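Local coordinates for extracellular solute-binding protein, family 1 (Bifidobacterium longum subsp. infantis, PDB 6FTH) that probably captures human milk oligosaccharides outside the cell and delivers them to an ABC transporter for import, at residues T171-L176 / M214-S219; I197-R202 / K256-L261; T220-G225 / L246-Y251. One frame throughout, in Å; residues are numbered along the deposited sequence.

Contact 1. Residues T171-L176 / M214-S219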
# COMPACT_ATOMS: atom_id res chain seq x y z
N THR A 171 20.72 16.47 -1.15
CA THR A 171 19.71 16.80 -2.16
C THR A 171 20.06 16.32 -3.56
O THR A 171 19.27 16.56 -4.48
CB THR A 171 19.43 18.30 -2.22
OG1 THR A 171 20.57 18.98 -2.77
CG2 THR A 171 19.07 18.85 -0.84
N THR A 172 21.19 15.64 -3.75
CA THR A 172 21.55 15.02 -5.01
C THR A 172 22.15 13.64 -4.71
O THR A 172 22.56 13.35 -3.59
CB THR A 172 22.64 15.82 -5.76
OG1 THR A 172 23.86 15.75 -4.99
CG2 THR A 172 22.24 17.28 -5.97
N TRP A 173 22.20 12.77 -5.74
CA TRP A 173 22.85 11.47 -5.57
C TRP A 173 24.31 11.61 -5.11
O TRP A 173 24.78 10.80 -4.29
CB TRP A 173 22.78 10.64 -6.85
CG TRP A 173 21.44 9.99 -7.10
CD1 TRP A 173 20.31 10.09 -6.34
CD2 TRP A 173 21.12 9.13 -8.20
NE1 TRP A 173 19.29 9.36 -6.91
CE2 TRP A 173 19.77 8.74 -8.04
CE3 TRP A 173 21.84 8.65 -9.28
CZ2 TRP A 173 19.12 7.90 -8.95
CZ3 TRP A 173 21.21 7.80 -10.18
CH2 TRP A 173 19.86 7.45 -10.01
N ASP A 174 25.03 12.62 -5.60
CA ASP A 174 26.43 12.80 -5.16
C ASP A 174 26.50 13.17 -3.68
O ASP A 174 27.35 12.66 -2.95
CB ASP A 174 27.11 13.89 -5.98
CG ASP A 174 27.59 13.41 -7.36
OD1 ASP A 174 27.50 12.21 -7.66
OD2 ASP A 174 28.06 14.28 -8.13
N GLU A 175 25.64 14.09 -3.25
CA GLU A 175 25.60 14.47 -1.83
C GLU A 175 25.19 13.29 -0.97
O GLU A 175 25.72 13.10 0.13
CB GLU A 175 24.62 15.64 -1.63
CG GLU A 175 25.15 16.96 -2.14
CD GLU A 175 24.16 18.10 -2.06
OE1 GLU A 175 23.05 17.91 -1.52
OE2 GLU A 175 24.50 19.21 -2.51
N LEU A 176 24.26 12.46 -1.47
CA LEU A 176 23.88 11.27 -0.71
C LEU A 176 25.06 10.31 -0.56
O LEU A 176 25.30 9.78 0.54
CB LEU A 176 22.67 10.57 -1.33
CG LEU A 176 22.25 9.24 -0.71
CD1 LEU A 176 21.87 9.39 0.75
CD2 LEU A 176 21.11 8.66 -1.54
N MET A 214 13.74 0.63 -5.45
CA MET A 214 13.44 1.36 -6.69
C MET A 214 12.62 2.61 -6.45
O MET A 214 12.25 3.30 -7.40
CB MET A 214 12.78 0.45 -7.72
CG MET A 214 13.68 -0.67 -8.17
SD MET A 214 15.29 -0.03 -8.63
CE MET A 214 16.27 -1.52 -8.83
N LEU A 215 12.34 2.94 -5.20
CA LEU A 215 11.84 4.28 -4.92
C LEU A 215 12.81 5.36 -5.39
O LEU A 215 12.39 6.51 -5.55
CB LEU A 215 11.55 4.41 -3.43
CG LEU A 215 10.31 3.68 -2.94
CD1 LEU A 215 10.35 3.59 -1.43
CD2 LEU A 215 9.02 4.40 -3.40
N LEU A 216 14.09 5.03 -5.63
CA LEU A 216 15.01 6.00 -6.22
C LEU A 216 14.65 6.37 -7.66
O LEU A 216 15.21 7.34 -8.19
CB LEU A 216 16.47 5.53 -6.13
CG LEU A 216 17.10 5.64 -4.74
CD1 LEU A 216 18.60 5.38 -4.87
CD2 LEU A 216 16.87 6.97 -4.08
N LEU A 217 13.72 5.65 -8.29
CA LEU A 217 13.24 6.11 -9.60
C LEU A 217 12.65 7.51 -9.50
O LEU A 217 12.72 8.29 -10.46
CB LEU A 217 12.17 5.17 -10.15
CG LEU A 217 12.70 3.86 -10.74
CD1 LEU A 217 11.61 2.80 -10.87
CD2 LEU A 217 13.33 4.14 -12.11
N ASN A 218 12.10 7.88 -8.34
CA ASN A 218 11.54 9.22 -8.18
C ASN A 218 12.63 10.29 -8.34
O ASN A 218 12.33 11.41 -8.80
CB ASN A 218 10.85 9.32 -6.82
CG ASN A 218 9.58 8.49 -6.76
OD1 ASN A 218 8.56 8.79 -7.42
ND2 ASN A 218 9.62 7.42 -5.97
N SER A 219 13.87 9.96 -7.97
CA SER A 219 15.01 10.86 -8.16
C SER A 219 15.19 11.23 -9.61
O SER A 219 15.76 12.29 -9.90
CB SER A 219 16.32 10.18 -7.74
OG SER A 219 16.31 9.84 -6.38
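The indole of W173 reaches from the first turn of helix 173-185 to S219, tying the N-terminus of that helix to the segment 214-219, which starts in a 3-10 turn, in an α/β lobe of the solute-binding protein. The buried half is compact. W173 NE1 donates to S219 OG at 3.1 Å, with an N-H...O angle of 155° and the oxygen lying somewhat off the ring plane. S219 OG is bonded as well to the carbonyl of P317, so this small hydroxyl joins the indole to a third piece of chain. The indole swings toward S219 because W173 CG stands opposite its own carbonyl carbon (chi1 -77°). S219 CB comes to 3.2 Å from W173 NE1, from above the ring plane, and the backbone O of L216 comes near W173 CZ2 at 4.0 Å without bonding. Y257 stacks on the indole and P320 also touches it. A leucine in place of W173 would probably leave S219 OG without its N-H donor and open a gap beside Y257. Toward solvent the same helix end relies on local polar bonds. T172 is the N-cap, its OG1 accepting from E175 N at 3.0 Å and 169°. The E175 carboxylate folds back over T171, where its OE1 takes two donors: T171 N at 2.8 Å, nearly along the C-O axis, and T171 OG1 at 3.0 Å, from above the carboxylate plane.

Contact 2. Residues I197-R202 / K256-L261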
# COMPACT_ATOMS: atom_id res chain seq x y z
N ILE A 197 25.44 0.73 9.19
CA ILE A 197 24.98 0.39 7.85
C ILE A 197 24.54 1.71 7.21
O ILE A 197 23.49 2.24 7.58
CB ILE A 197 23.80 -0.59 7.92
CG1 ILE A 197 24.21 -1.89 8.63
CG2 ILE A 197 23.29 -0.89 6.51
CD1 ILE A 197 23.04 -2.82 8.99
N PRO A 198 25.33 2.30 6.30
CA PRO A 198 24.98 3.64 5.83
C PRO A 198 23.59 3.71 5.23
O PRO A 198 22.81 4.59 5.60
CB PRO A 198 26.10 3.96 4.85
CG PRO A 198 27.26 3.15 5.37
CD PRO A 198 26.65 1.88 5.80
N MET A 199 23.28 2.81 4.30
CA MET A 199 21.96 2.70 3.70
C MET A 199 21.60 1.22 3.65
O MET A 199 22.43 0.40 3.26
CB MET A 199 21.97 3.30 2.29
CG MET A 199 20.64 3.21 1.60
SD MET A 199 20.63 4.21 0.09
CE MET A 199 18.88 4.08 -0.41
N ASN A 200 20.37 0.89 4.06
CA ASN A 200 19.85 -0.46 4.00
C ASN A 200 18.65 -0.51 3.07
O ASN A 200 17.76 0.34 3.14
CB ASN A 200 19.47 -0.98 5.38
CG ASN A 200 19.72 -2.46 5.52
OD1 ASN A 200 20.07 -3.14 4.56
ND2 ASN A 200 19.49 -2.98 6.70
N ILE A 201 18.64 -1.51 2.18
CA ILE A 201 17.56 -1.70 1.23
C ILE A 201 17.06 -3.14 1.32
O ILE A 201 17.81 -4.06 1.68
CB ILE A 201 18.00 -1.35 -0.22
CG1 ILE A 201 19.26 -2.14 -0.63
CG2 ILE A 201 18.23 0.15 -0.38
CD1 ILE A 201 19.55 -2.10 -2.14
N ARG A 202 15.79 -3.32 1.00
CA ARG A 202 15.14 -4.62 0.94
C ARG A 202 15.57 -5.39 -0.29
O ARG A 202 15.89 -4.81 -1.34
CB ARG A 202 13.63 -4.43 0.81
CG ARG A 202 12.92 -4.04 2.10
CD ARG A 202 11.40 -3.97 1.90
NE ARG A 202 10.70 -4.24 3.16
CZ ARG A 202 9.40 -4.49 3.27
NH1 ARG A 202 8.61 -4.48 2.20
NH2 ARG A 202 8.88 -4.75 4.47
N LYS A 256 22.90 1.36 -11.63
CA LYS A 256 24.32 1.67 -11.60
C LYS A 256 24.70 2.41 -10.32
O LYS A 256 25.76 2.16 -9.75
CB LYS A 256 24.71 2.46 -12.84
CG LYS A 256 24.72 1.61 -14.11
CD LYS A 256 25.20 2.41 -15.31
CE LYS A 256 26.72 2.46 -15.38
NZ LYS A 256 27.19 3.03 -16.67
N TYR A 257 23.83 3.31 -9.86
CA TYR A 257 24.09 4.04 -8.62
C TYR A 257 24.14 3.08 -7.45
O TYR A 257 25.07 3.13 -6.63
CB TYR A 257 23.03 5.12 -8.41
CG TYR A 257 23.21 5.98 -7.17
CD1 TYR A 257 24.29 6.84 -7.05
CD2 TYR A 257 22.29 5.95 -6.15
CE1 TYR A 257 24.45 7.63 -5.93
CE2 TYR A 257 22.43 6.74 -5.04
CZ TYR A 257 23.50 7.58 -4.95
OH TYR A 257 23.64 8.37 -3.82
N TYR A 258 23.14 2.18 -7.36
CA TYR A 258 23.15 1.19 -6.28
C TYR A 258 24.39 0.32 -6.36
O TYR A 258 24.98 -0.03 -5.33
CB TYR A 258 21.91 0.32 -6.29
CG TYR A 258 20.74 0.93 -5.54
CD1 TYR A 258 20.87 1.34 -4.21
CD2 TYR A 258 19.50 1.12 -6.15
CE1 TYR A 258 19.79 1.89 -3.52
CE2 TYR A 258 18.44 1.67 -5.47
CZ TYR A 258 18.58 2.06 -4.15
OH TYR A 258 17.53 2.59 -3.47
N HIS A 259 24.82 -0.05 -7.57
CA HIS A 259 26.02 -0.89 -7.64
C HIS A 259 27.24 -0.13 -7.14
O HIS A 259 28.10 -0.71 -6.45
CB HIS A 259 26.27 -1.43 -9.04
CG HIS A 259 27.51 -2.25 -9.13
ND1 HIS A 259 27.71 -3.37 -8.35
CD2 HIS A 259 28.65 -2.07 -9.83
CE1 HIS A 259 28.91 -3.87 -8.60
NE2 HIS A 259 29.50 -3.10 -9.50
N LYS A 260 27.33 1.16 -7.44
CA LYS A 260 28.42 1.96 -6.92
C LYS A 260 28.40 1.95 -5.40
O LYS A 260 29.41 1.66 -4.75
CB LYS A 260 28.33 3.39 -7.46
CG LYS A 260 29.51 4.28 -7.05
CD LYS A 260 29.38 5.71 -7.53
CE LYS A 260 30.70 6.47 -7.34
NZ LYS A 260 30.57 7.95 -7.51
N LEU A 261 27.24 2.23 -4.81
CA LEU A 261 27.11 2.23 -3.36
C LEU A 261 27.48 0.87 -2.77
O LEU A 261 28.22 0.80 -1.77
CB LEU A 261 25.68 2.58 -2.96
CG LEU A 261 25.16 3.98 -3.34
CD1 LEU A 261 23.81 4.28 -2.65
CD2 LEU A 261 26.14 5.09 -3.07
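Y258 OH is hydrogen-bonded to the carbonyl of P213, and beside that bond it meets the methyl of M199, with CE 3.7 Å from OH. Strand 197-199 lies at the margin of its sheet, and helix 249-263 packs against it and the chain that follows. M199 runs straight out from the backbone, CG opposite its own N (chi1 179°) and the later torsions extended too. Its CE therefore arrives at the edge of the Y258 ring, 3.9 Å from CE1, with the two side chains at about a right angle. Further back along the thioether, M199 SD lies 4.2 Å from L261 CD1, one turn on from Y258. I201 uses both its branches: CG2 sits 3.9 Å from Y258 CE1, while CG1, held between the backbone N and carbonyl carbon (chi1 54°), carries CD1 over a face of the phenol. F296 of the adjoining strand 292-297 touches both M199 and Y258, and M482 of helix 457-484 lies against I201 and Y258. No hydrogen bond spans the two segments: 197-202 and the helix meet through van der Waals contacts of M199 and I201 with Y258 and L261, while P213 satisfies the buried phenol oxygen.

Contact 3. Residues T220-G225 / L246-Y251; sequences TGIVTG and LTSDEY
E250 crosses T220 obliquely and meets the end of I222, its aliphatic carbons doing nearly all the touching. Its chain bends at chi2 (90°), bringing the carboxylate back beside I222 CD1. That methyl sits 3.5 Å from E250 CB and 3.7 Å from E250 CD, so the isoleucine tip rests on the whole bend; the two side chains meet at about a right angle. The same CD1 comes within 4.1 Å of S248 OG. T220 keeps OG1 between its backbone N and carbonyl carbon (chi1 75°), 3.2 Å from E250 CG. CG is a carbon, so this is packing only; the hydroxyl has its hydrogen bond with the carbonyl of L217. The polar link is made instead by a water that donates to T220 O at 2.8 Å and to E250 OE2 at 2.7 Å, bridging backbone and carboxylate between two partly exposed residues. S248 is the N-cap: its OG accepts from Y251 N at 3.0 Å and is also bonded to the carbonyl of F245. The contact thus sets the loop between strands 197-199 and 235-238 against the first turn of helix 249-263, while Y251 and L246 of the same segment face helices 457-484 and 487-500.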
# COMPACT_ATOMS: atom_id res chain seq x y z
N THR A 220 14.78 10.35 -10.52
CA THR A 220 15.01 10.53 -11.95
C THR A 220 13.86 11.23 -12.65
O THR A 220 13.97 11.49 -13.86
CB THR A 220 15.27 9.19 -12.64
OG1 THR A 220 14.05 8.44 -12.79
CG2 THR A 220 16.28 8.35 -11.89
N GLY A 221 12.79 11.52 -11.94
CA GLY A 221 11.63 12.16 -12.52
C GLY A 221 10.53 11.21 -12.96
O GLY A 221 9.59 11.66 -13.62
N ILE A 222 10.62 9.93 -12.60
CA ILE A 222 9.56 8.94 -12.84
C ILE A 222 8.80 8.75 -11.54
O ILE A 222 9.39 8.37 -10.52
CB ILE A 222 10.13 7.61 -13.37
CG1 ILE A 222 10.67 7.80 -14.80
CG2 ILE A 222 9.06 6.50 -13.35
CD1 ILE A 222 11.40 6.58 -15.35
N VAL A 223 7.49 9.01 -11.58
CA VAL A 223 6.64 8.89 -10.39
C VAL A 223 6.32 7.42 -10.15
O VAL A 223 5.71 6.76 -11.00
CB VAL A 223 5.34 9.69 -10.54
CG1 VAL A 223 4.53 9.61 -9.25
CG2 VAL A 223 5.62 11.11 -10.90
N THR A 224 6.71 6.91 -8.99
CA THR A 224 6.33 5.55 -8.61
C THR A 224 4.98 5.53 -7.89
O THR A 224 4.47 6.56 -7.42
CB THR A 224 7.40 4.86 -7.73
OG1 THR A 224 7.51 5.55 -6.48
CG2 THR A 224 8.77 4.86 -8.39
N GLY A 225 4.39 4.34 -7.83
CA GLY A 225 3.13 4.15 -7.13
C GLY A 225 3.09 2.79 -6.47
O GLY A 225 2.27 1.92 -6.81
N LEU A 246 10.99 -0.51 -16.96
CA LEU A 246 11.89 -1.65 -16.88
C LEU A 246 12.99 -1.58 -17.91
O LEU A 246 14.03 -2.20 -17.72
CB LEU A 246 11.10 -2.95 -17.07
CG LEU A 246 10.06 -3.25 -16.00
CD1 LEU A 246 9.29 -4.52 -16.37
CD2 LEU A 246 10.69 -3.41 -14.62
N THR A 247 12.78 -0.85 -19.01
CA THR A 247 13.77 -0.70 -20.08
C THR A 247 14.22 0.75 -20.22
O THR A 247 14.78 1.13 -21.26
CB THR A 247 13.21 -1.22 -21.41
OG1 THR A 247 12.01 -0.50 -21.73
CG2 THR A 247 12.90 -2.69 -21.32
N SER A 248 14.01 1.57 -19.20
CA SER A 248 14.33 2.99 -19.27
C SER A 248 15.77 3.26 -18.85
O SER A 248 16.33 2.56 -18.00
CB SER A 248 13.40 3.80 -18.37
OG SER A 248 13.62 3.52 -17.01
N ASP A 249 16.36 4.31 -19.42
CA ASP A 249 17.65 4.78 -18.96
C ASP A 249 17.60 5.12 -17.46
O ASP A 249 18.58 4.91 -16.74
CB ASP A 249 18.08 5.99 -19.78
CG ASP A 249 18.35 5.65 -21.24
OD1 ASP A 249 18.78 4.51 -21.54
OD2 ASP A 249 18.16 6.56 -22.09
N GLU A 250 16.46 5.62 -16.99
CA GLU A 250 16.32 5.95 -15.58
C GLU A 250 16.54 4.73 -14.68
O GLU A 250 17.25 4.82 -13.67
CB GLU A 250 14.94 6.52 -15.33
CG GLU A 250 14.72 7.90 -15.90
CD GLU A 250 14.18 7.94 -17.34
OE1 GLU A 250 14.31 6.97 -18.10
OE2 GLU A 250 13.61 9.00 -17.70
N TYR A 251 15.91 3.61 -15.02
CA TYR A 251 16.08 2.37 -14.26
C TYR A 251 17.53 1.91 -14.32
O TYR A 251 18.13 1.50 -13.31
CB TYR A 251 15.13 1.30 -14.84
CG TYR A 251 14.96 0.01 -14.04
CD1 TYR A 251 14.35 0.02 -12.80
CD2 TYR A 251 15.35 -1.21 -14.57
CE1 TYR A 251 14.17 -1.15 -12.07
CE2 TYR A 251 15.16 -2.39 -13.86
CZ TYR A 251 14.58 -2.35 -12.61
OH TYR A 251 14.38 -3.49 -11.88
O HOH W 1 12.49 10.92 -16.11

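Overall arrangement
Contacts 1 and 2 are buried and contact 3 only partly so, but burial alone does not set their chemistry: contact 2 is apolar across its interface, contact 1 turns on a direct side-chain hydrogen bond, and contact 3 adds a bridging water. Contacts 2 and 3 use helix 249-263 at different turns, their centres about 17 Å apart and without touching. Contact 1 reaches that helix too: Y257 OH lies 2.7 Å from W173 O, a probable hydrogen bond, and L216 packs on Y258. Residues 214-219 run straight into 220-225, and N218 ND2 to T224 OG1, at 2.9 Å, probably bonds contact 1 to contact 3.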